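Local coordinates for protein anaerobically-induced outer membrane porin OprE (Pseudomonas aeruginosa, PDB 4FRX) that probably acts as a beta-barrel channel of the OprD porin family, letting small solutes cross the outer membrane, at residues R20-I24 and D135-L139. Residues are numbered along the deposited sequence; the frame is centred on the assembly and turned at random.
Sequences RNFYI and DGRLL
Arg20 reaches from strand 17-28 to the loop 135-139 and holds Asp135 end-on with two nitrogens. Its chain leaves the strand with CB pointing toward the loop. CG lies anti to the backbone N (chi1 -174°) and the chain stays extended through chi2, which carries CD to the loop. Arg20 CD comes to 3.5 Å from Leu138 O, and the chain turns about the CG-CD bond. NE passes farther from the same oxygen. Arg20 NH1 donates an almost perfectly straight bond of 2.7 Å to Asp135 OD1, which it meets from above the carboxylate plane. Arg20 NH1 also donates to Arg137 O at 3.2 Å in a more bent bond (140°), from above the carbonyl plane. Arg20 NH2 bonds Asp135 OD2 at 2.8 Å on its syn side, though tilted out of the carboxylate plane. The guanidinium and carboxylate planes are twisted 41° apart, yet both carboxylate oxygens are held. The salt bridge and the carbonyl bond together fix the rotation of the guanidinium.

This is a beta-barrel of the OprD porin family. Strand 17-28 is a wall strand, paired with strands 37-50 and 423-434. The loop between strands 131-132 and 142-150 lies against the face of the wall that carries Arg20, Phe22 and Ile24.

Beside the salt bridge, the Phe22 ring turns one face to the loop backbone. Arg137 CA sits over that face in a CH-pi contact, 3.9 Å from the Phe22 ring centroid. Arg137 O lies above the same face, nearer the rim. Phe22 CB packs on Leu138 CD1 at 3.6 Å. Farther along, Ile24 CD1 touches a face of the Arg137 guanidinium, 3.6 Å from Arg137 NE. Arg137 NH1 bonds back to Gly136 O and Arg137 NE to Thr89 OG1, two bonds that fix the turn of the guanidinium.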
loop_
_atom_site.group_PDB
_atom_site.type_symbol
_atom_site.label_atom_id
_atom_site.label_comp_id
_atom_site.label_asym_id
_atom_site.label_seq_id
_atom_site.Cartn_x
_atom_site.Cartn_y
_atom_site.Cartn_z
ATOM N N ARG A 20 -12.536 -14.281 0.187
ATOM C CA ARG A 20 -12.725 -13.008 0.877
ATOM C C ARG A 20 -14.134 -12.482 0.680
ATOM O O ARG A 20 -14.530 -12.128 -0.427
ATOM C CB ARG A 20 -11.721 -11.958 0.383
ATOM C CG ARG A 20 -11.778 -10.635 1.165
ATOM C CD ARG A 20 -10.857 -9.570 0.575
ATOM N NE ARG A 20 -9.448 -9.933 0.762
ATOM C CZ ARG A 20 -8.427 -9.265 0.229
ATOM N NH1 ARG A 20 -8.656 -8.193 -0.516
ATOM N NH2 ARG A 20 -7.176 -9.666 0.442
ATOM N N ASN A 21 -14.892 -12.405 1.761
ATOM C CA ASN A 21 -16.194 -11.787 1.660
ATOM C C ASN A 21 -16.065 -10.360 2.175
ATOM O O ASN A 21 -15.729 -10.152 3.339
ATOM C CB ASN A 21 -17.232 -12.584 2.449
ATOM C CG ASN A 21 -18.641 -12.099 2.199
ATOM O OD1 ASN A 21 -19.122 -11.201 2.877
ATOM N ND2 ASN A 21 -19.310 -12.692 1.213
ATOM N N PHE A 22 -16.308 -9.388 1.295
ATOM C CA PHE A 22 -15.998 -7.983 1.568
ATOM C C PHE A 22 -17.204 -7.067 1.445
ATOM O O PHE A 22 -17.803 -6.931 0.378
ATOM C CB PHE A 22 -14.883 -7.480 0.634
ATOM C CG PHE A 22 -14.454 -6.067 0.906
ATOM C CD1 PHE A 22 -13.481 -5.797 1.867
ATOM C CD2 PHE A 22 -15.023 -5.006 0.216
ATOM C CE1 PHE A 22 -13.091 -4.488 2.136
ATOM C CE2 PHE A 22 -14.644 -3.699 0.478
ATOM C CZ PHE A 22 -13.667 -3.439 1.440
ATOM N N TYR A 23 -17.544 -6.427 2.555
ATOM C CA TYR A 23 -18.648 -5.500 2.586
ATOM C C TYR A 23 -18.119 -4.103 2.929
ATOM O O TYR A 23 -17.320 -3.954 3.844
ATOM C CB TYR A 23 -19.656 -5.958 3.635
ATOM C CG TYR A 23 -20.744 -4.950 3.867
ATOM C CD1 TYR A 23 -21.851 -4.886 3.027
ATOM C CD2 TYR A 23 -20.664 -4.048 4.923
ATOM C CE1 TYR A 23 -22.847 -3.952 3.240
ATOM C CE2 TYR A 23 -21.649 -3.118 5.139
ATOM C CZ TYR A 23 -22.736 -3.073 4.300
ATOM O OH TYR A 23 -23.705 -2.132 4.534
ATOM N N ILE A 24 -18.551 -3.089 2.193
ATOM C CA ILE A 24 -18.196 -1.724 2.555
ATOM C C ILE A 24 -19.383 -0.764 2.475
ATOM O O ILE A 24 -20.189 -0.819 1.534
ATOM C CB ILE A 24 -16.981 -1.192 1.726
ATOM C CG1 ILE A 24 -16.569 0.208 2.190
ATOM C CG2 ILE A 24 -17.291 -1.150 0.246
ATOM C CD1 ILE A 24 -15.266 0.682 1.565
ATOM N N ASP A 135 -4.553 -3.199 -1.226
ATOM C CA ASP A 135 -5.472 -4.322 -1.130
ATOM C C ASP A 135 -6.588 -3.962 -0.148
ATOM O O ASP A 135 -6.934 -4.748 0.740
ATOM C CB ASP A 135 -4.724 -5.564 -0.660
ATOM C CG ASP A 135 -5.520 -6.839 -0.859
ATOM O OD1 ASP A 135 -6.534 -6.818 -1.597
ATOM O OD2 ASP A 135 -5.124 -7.866 -0.273
ATOM N N GLY A 136 -7.130 -2.759 -0.312
ATOM C CA GLY A 136 -8.135 -2.238 0.596
ATOM C C GLY A 136 -9.575 -2.579 0.238
ATOM O O GLY A 136 -10.499 -2.127 0.918
ATOM N N ARG A 137 -9.780 -3.356 -0.826
ATOM C CA ARG A 137 -11.145 -3.697 -1.226
ATOM C C ARG A 137 -11.285 -5.201 -1.412
ATOM O O ARG A 137 -10.896 -5.962 -0.534
ATOM C CB ARG A 137 -11.588 -2.915 -2.469
ATOM C CG ARG A 137 -11.645 -1.370 -2.266
ATOM C CD ARG A 137 -12.690 -0.950 -1.223
ATOM N NE ARG A 137 -12.783 0.516 -1.100
ATOM C CZ ARG A 137 -12.068 1.254 -0.252
ATOM N NH1 ARG A 137 -11.192 0.681 0.557
ATOM N NH2 ARG A 137 -12.229 2.577 -0.216
ATOM N N LEU A 138 -11.821 -5.625 -2.551
ATOM C CA LEU A 138 -12.120 -7.057 -2.748
ATOM C C LEU A 138 -10.956 -7.847 -3.329
ATOM O O LEU A 138 -10.633 -8.949 -2.854
ATOM C CB LEU A 138 -13.358 -7.222 -3.649
ATOM C CG LEU A 138 -13.913 -8.638 -3.838
ATOM C CD1 LEU A 138 -14.332 -9.232 -2.499
ATOM C CD2 LEU A 138 -15.095 -8.637 -4.815
ATOM N N LEU A 139 -10.344 -7.289 -4.370
ATOM C CA LEU A 139 -9.228 -7.936 -5.049
ATOM C C LEU A 139 -8.053 -6.958 -5.044
ATOM O O LEU A 139 -8.249 -5.753 -5.113
ATOM C CB LEU A 139 -9.613 -8.324 -6.487
ATOM C CG LEU A 139 -10.825 -9.267 -6.654
ATOM C CD1 LEU A 139 -11.172 -9.487 -8.121
ATOM C CD2 LEU A 139 -10.548 -10.604 -5.984
#